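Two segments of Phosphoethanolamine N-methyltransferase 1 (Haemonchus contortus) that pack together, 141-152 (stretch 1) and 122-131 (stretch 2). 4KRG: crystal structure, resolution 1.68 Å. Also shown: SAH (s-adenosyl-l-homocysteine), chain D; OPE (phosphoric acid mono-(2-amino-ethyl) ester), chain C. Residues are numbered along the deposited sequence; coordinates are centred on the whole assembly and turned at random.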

# COMPACT_ATOMS: atom_id res chain seq x y z
N GLU A 141 0.99 -20.10 0.22
CA GLU A 141 1.99 -21.06 -0.25
C GLU A 141 2.98 -20.40 -1.20
O GLU A 141 4.17 -20.69 -1.15
CB GLU A 141 1.31 -22.27 -0.89
CG GLU A 141 0.52 -23.11 0.12
CD GLU A 141 -0.16 -24.32 -0.50
OE1 GLU A 141 -0.53 -25.25 0.25
OE2 GLU A 141 -0.34 -24.33 -1.73
N PHE A 142 2.50 -19.51 -2.05
CA PHE A 142 3.39 -18.76 -2.93
C PHE A 142 4.37 -17.92 -2.13
O PHE A 142 5.55 -17.86 -2.45
CB PHE A 142 2.61 -17.86 -3.89
CG PHE A 142 3.49 -16.91 -4.66
CD1 PHE A 142 4.20 -17.34 -5.77
CD2 PHE A 142 3.63 -15.59 -4.25
CE1 PHE A 142 5.02 -16.47 -6.47
CE2 PHE A 142 4.45 -14.72 -4.95
CZ PHE A 142 5.15 -15.16 -6.06
N LEU A 143 3.87 -17.27 -1.08
CA LEU A 143 4.70 -16.35 -0.30
C LEU A 143 5.73 -17.06 0.56
O LEU A 143 6.82 -16.53 0.80
CB LEU A 143 3.84 -15.42 0.55
CG LEU A 143 3.02 -14.40 -0.26
CD1 LEU A 143 2.01 -13.70 0.63
CD2 LEU A 143 3.93 -13.39 -0.94
N LEU A 144 5.39 -18.25 1.04
CA LEU A 144 6.36 -19.07 1.76
C LEU A 144 7.44 -19.61 0.81
O LEU A 144 8.58 -19.81 1.21
CB LEU A 144 5.67 -20.21 2.51
CG LEU A 144 4.82 -19.79 3.73
CD1 LEU A 144 3.98 -20.94 4.25
CD2 LEU A 144 5.70 -19.25 4.84
N ASN A 145 7.07 -19.84 -0.45
CA ASN A 145 8.03 -20.25 -1.46
C ASN A 145 8.99 -19.12 -1.83
O ASN A 145 10.19 -19.33 -1.94
CB ASN A 145 7.31 -20.75 -2.71
CG ASN A 145 7.20 -22.26 -2.75
OD1 ASN A 145 8.11 -22.97 -2.34
ND2 ASN A 145 6.07 -22.76 -3.24
N ALA A 146 8.44 -17.92 -2.03
CA ALA A 146 9.26 -16.75 -2.30
C ALA A 146 10.25 -16.57 -1.16
O ALA A 146 11.41 -16.23 -1.37
CB ALA A 146 8.39 -15.52 -2.44
N MSE A 147 9.77 -16.80 0.05
CA MSE A 147 10.61 -16.66 1.23
C MSE A 147 11.78 -17.65 1.19
O MSE A 147 12.91 -17.31 1.53
CB MSE A 147 9.77 -16.87 2.47
CG MSE A 147 10.54 -16.70 3.75
SE MSE A 147 11.02 -14.87 4.19
CE MSE A 147 9.56 -14.47 5.39
N ARG A 148 11.48 -18.88 0.79
CA ARG A 148 12.50 -19.91 0.66
C ARG A 148 13.55 -19.55 -0.40
O ARG A 148 14.74 -19.76 -0.19
CB ARG A 148 11.83 -21.24 0.29
CG ARG A 148 12.79 -22.39 0.07
CD ARG A 148 12.04 -23.61 -0.44
NE ARG A 148 12.92 -24.78 -0.55
CZ ARG A 148 13.19 -25.60 0.45
NH1 ARG A 148 12.66 -25.39 1.65
NH2 ARG A 148 13.99 -26.64 0.26
N TRP A 149 13.09 -19.00 -1.52
CA TRP A 149 13.94 -18.70 -2.67
C TRP A 149 14.79 -17.46 -2.49
O TRP A 149 15.86 -17.34 -3.08
CB TRP A 149 13.07 -18.50 -3.90
CG TRP A 149 12.22 -19.67 -4.22
CD1 TRP A 149 12.44 -20.97 -3.88
CD2 TRP A 149 11.00 -19.65 -4.97
NE1 TRP A 149 11.43 -21.77 -4.36
CE2 TRP A 149 10.53 -20.98 -5.04
CE3 TRP A 149 10.26 -18.64 -5.59
CZ2 TRP A 149 9.35 -21.32 -5.70
CZ3 TRP A 149 9.09 -18.98 -6.24
CH2 TRP A 149 8.65 -20.31 -6.29
N LEU A 150 14.31 -16.52 -1.70
CA LEU A 150 15.00 -15.25 -1.52
C LEU A 150 16.26 -15.40 -0.67
O LEU A 150 16.27 -16.13 0.33
CB LEU A 150 14.07 -14.21 -0.90
CG LEU A 150 13.15 -13.48 -1.87
CD1 LEU A 150 12.14 -12.63 -1.11
CD2 LEU A 150 13.98 -12.61 -2.79
N ARG A 151 17.32 -14.70 -1.06
CA ARG A 151 18.48 -14.52 -0.19
C ARG A 151 18.13 -13.51 0.91
O ARG A 151 17.20 -12.72 0.75
CB ARG A 151 19.68 -14.04 -1.00
CG ARG A 151 20.38 -15.16 -1.74
CD ARG A 151 21.42 -14.66 -2.72
NE ARG A 151 21.58 -15.63 -3.79
CZ ARG A 151 21.24 -15.42 -5.06
NH1 ARG A 151 20.76 -14.25 -5.43
NH2 ARG A 151 21.40 -16.37 -5.96
N ALA A 152 18.86 -13.54 2.02
CA ALA A 152 18.70 -12.54 3.07
C ALA A 152 18.92 -11.16 2.45
O ALA A 152 19.73 -11.03 1.53
CB ALA A 152 19.69 -12.77 4.18
N SAH D . 2.46 -9.33 -14.99
CA SAH D . 2.24 -8.98 -16.40
CB SAH D . 0.92 -9.65 -16.89
CG SAH D . -0.30 -9.32 -16.03
SD SAH D . -1.81 -10.26 -16.41
C SAH D . 2.20 -7.51 -16.58
O SAH D . 1.73 -6.81 -15.70
OXT SAH D . 2.34 -7.06 -17.69
C5' SAH D . -1.57 -11.87 -15.63
C4' SAH D . -0.52 -12.72 -16.08
O4' SAH D . -0.22 -13.71 -15.06
C3' SAH D . -0.91 -13.48 -17.29
O3' SAH D . 0.20 -13.58 -18.15
C2' SAH D . -1.27 -14.80 -16.80
O2' SAH D . -1.08 -15.77 -17.78
C1' SAH D . -0.34 -14.97 -15.65
N9 SAH D . -0.80 -15.99 -14.64
C8 SAH D . -1.93 -15.96 -13.92
N7 SAH D . -1.87 -16.97 -13.05
C5 SAH D . -0.72 -17.63 -13.21
C6 SAH D . -0.14 -18.75 -12.58
N6 SAH D . -0.79 -19.41 -11.57
N1 SAH D . 1.07 -19.15 -13.00
C2 SAH D . 1.72 -18.53 -13.98
N3 SAH D . 1.19 -17.45 -14.59
C4 SAH D . -0.01 -16.99 -14.23
CA OPE C . -6.01 -6.21 -14.62
CB OPE C . -5.03 -6.90 -15.51
O1 OPE C . -8.75 -5.36 -14.41
O2 OPE C . -7.95 -5.78 -12.13
O3 OPE C . -9.29 -7.53 -13.27
O4 OPE C . -6.96 -7.03 -14.03
N OPE C . -4.35 -8.05 -14.98
P OPE C . -8.27 -6.43 -13.45
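Stretch 2, residues 122-131: VDLVFTNWLM

Stretch 1 is helical from Glu 141 to Trp 149 and then continues in extended conformation through Leu 150 and Arg 151. Stretch 2 lies along one flank of this unit in the reverse sequence sense over the helix: Phe 142 is matched with Met 131, Ala 146 with Val 125 and Leu 150 with Val 122, at CA–CA distances of 8.6, 6.7 and 5.2 Å. The two backbones therefore converge toward the strand, where the local pairing is nevertheless parallel.

Near the start of the stretch, Phe 142 (chi1 t) directs its ring at stretch 2. The methyl CE of selenomethionine Met 131 sits over one ring face, 3.4 Å from Phe 142 CD2, in a CH-pi contact. Around the same ring, Phe 142 CZ lies 3.8 Å from Thr 127 CG2 and 4.1 Å from Val 125 CG1. One turn on, Ala 146 CB lies 4.2 Å from Val 125 CG2. Leu 144, Asn 145, Met 147 and Arg 148 make no contact with stretch 2.

At the helix end, Trp 149 O accepts a hydrogen bond from Val 122 N (3.1 Å), while Trp 149 CB packs 4.2 Å from Val 122 CG2. Leu 150, the first residue to leave helical phi/psi, forms the parallel bridge with Val 122, their side chains on the same face of the sheet; Leu 150 CG also reaches within 4.0 Å of Val 125 CG2. Arg 151 N then donates to Val 122 O (3.0 Å), so that Val 122 is held through both its backbone polar atoms. The Arg 151 side chain completes the contact with a salt bridge, Arg 151 NH1 lying 2.9 Å from Asp 123 OD2. Ala 152 points away.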

# COMPACT_ATOMS: atom_id res chain seq x y z
N VAL A 122 17.46 -16.31 -5.58
CA VAL A 122 17.20 -15.01 -6.21
C VAL A 122 17.30 -13.85 -5.23
O VAL A 122 17.29 -14.04 -4.01
CB VAL A 122 15.82 -14.94 -6.93
CG1 VAL A 122 15.76 -15.90 -8.10
CG2 VAL A 122 14.69 -15.22 -5.95
N ASP A 123 17.41 -12.64 -5.77
CA ASP A 123 17.48 -11.44 -4.97
C ASP A 123 16.18 -10.66 -5.02
O ASP A 123 15.85 -9.93 -4.09
CB ASP A 123 18.62 -10.55 -5.46
CG ASP A 123 19.96 -11.21 -5.34
OD1 ASP A 123 20.38 -11.45 -4.19
OD2 ASP A 123 20.59 -11.52 -6.37
N LEU A 124 15.45 -10.81 -6.12
CA LEU A 124 14.16 -10.16 -6.29
C LEU A 124 13.14 -11.14 -6.84
O LEU A 124 13.39 -11.80 -7.85
CB LEU A 124 14.27 -8.96 -7.23
CG LEU A 124 12.96 -8.24 -7.60
CD1 LEU A 124 12.34 -7.58 -6.38
CD2 LEU A 124 13.20 -7.20 -8.69
N VAL A 125 12.01 -11.27 -6.16
CA VAL A 125 10.86 -11.97 -6.71
C VAL A 125 9.91 -10.88 -7.19
O VAL A 125 9.37 -10.13 -6.38
CB VAL A 125 10.19 -12.88 -5.66
CG1 VAL A 125 8.86 -13.44 -6.18
CG2 VAL A 125 11.11 -14.03 -5.29
N PHE A 126 9.73 -10.78 -8.50
CA PHE A 126 8.91 -9.72 -9.05
C PHE A 126 7.60 -10.25 -9.57
O PHE A 126 7.57 -11.18 -10.39
CB PHE A 126 9.64 -9.00 -10.19
CG PHE A 126 8.83 -7.89 -10.81
CD1 PHE A 126 8.88 -6.61 -10.29
CD2 PHE A 126 8.01 -8.14 -11.90
CE1 PHE A 126 8.12 -5.58 -10.85
CE2 PHE A 126 7.25 -7.12 -12.47
CZ PHE A 126 7.31 -5.84 -11.94
N THR A 127 6.50 -9.67 -9.11
CA THR A 127 5.20 -9.98 -9.66
C THR A 127 4.41 -8.69 -9.84
O THR A 127 4.71 -7.67 -9.22
CB THR A 127 4.40 -10.93 -8.76
OG1 THR A 127 4.08 -10.26 -7.53
CG2 THR A 127 5.18 -12.21 -8.47
N ASN A 128 3.41 -8.74 -10.70
CA ASN A 128 2.53 -7.61 -10.95
C ASN A 128 1.21 -8.18 -11.48
O ASN A 128 1.18 -8.72 -12.58
CB ASN A 128 3.17 -6.64 -11.95
CG ASN A 128 2.35 -5.37 -12.16
OD1 ASN A 128 2.45 -4.41 -11.38
ND2 ASN A 128 1.54 -5.35 -13.21
N TRP A 129 0.15 -8.08 -10.67
CA TRP A 129 -1.14 -8.71 -10.95
C TRP A 129 -1.10 -10.26 -10.95
O TRP A 129 -1.31 -10.88 -11.99
CB TRP A 129 -1.72 -8.25 -12.30
CG TRP A 129 -2.24 -6.84 -12.37
CD1 TRP A 129 -2.99 -6.18 -11.44
CD2 TRP A 129 -2.05 -5.94 -13.46
NE1 TRP A 129 -3.29 -4.91 -11.89
CE2 TRP A 129 -2.72 -4.73 -13.13
CE3 TRP A 129 -1.39 -6.02 -14.69
CZ2 TRP A 129 -2.74 -3.64 -13.98
CZ3 TRP A 129 -1.41 -4.93 -15.53
CH2 TRP A 129 -2.08 -3.75 -15.18
N LEU A 130 -0.85 -10.88 -9.80
CA LEU A 130 -0.77 -12.34 -9.75
C LEU A 130 -1.54 -13.00 -8.60
O LEU A 130 -2.24 -13.99 -8.81
CB LEU A 130 0.69 -12.81 -9.75
CG LEU A 130 0.87 -14.33 -9.78
CD1 LEU A 130 0.32 -14.92 -11.08
CD2 LEU A 130 2.34 -14.71 -9.60
N MSE A 131 -1.40 -12.47 -7.39
CA MSE A 131 -2.08 -13.05 -6.22
C MSE A 131 -3.59 -13.12 -6.41
O MSE A 131 -4.25 -14.03 -5.92
CB MSE A 131 -1.76 -12.26 -4.95
CG MSE A 131 -0.29 -12.15 -4.57
SE MSE A 131 0.58 -13.88 -4.34
CE MSE A 131 1.29 -14.05 -6.17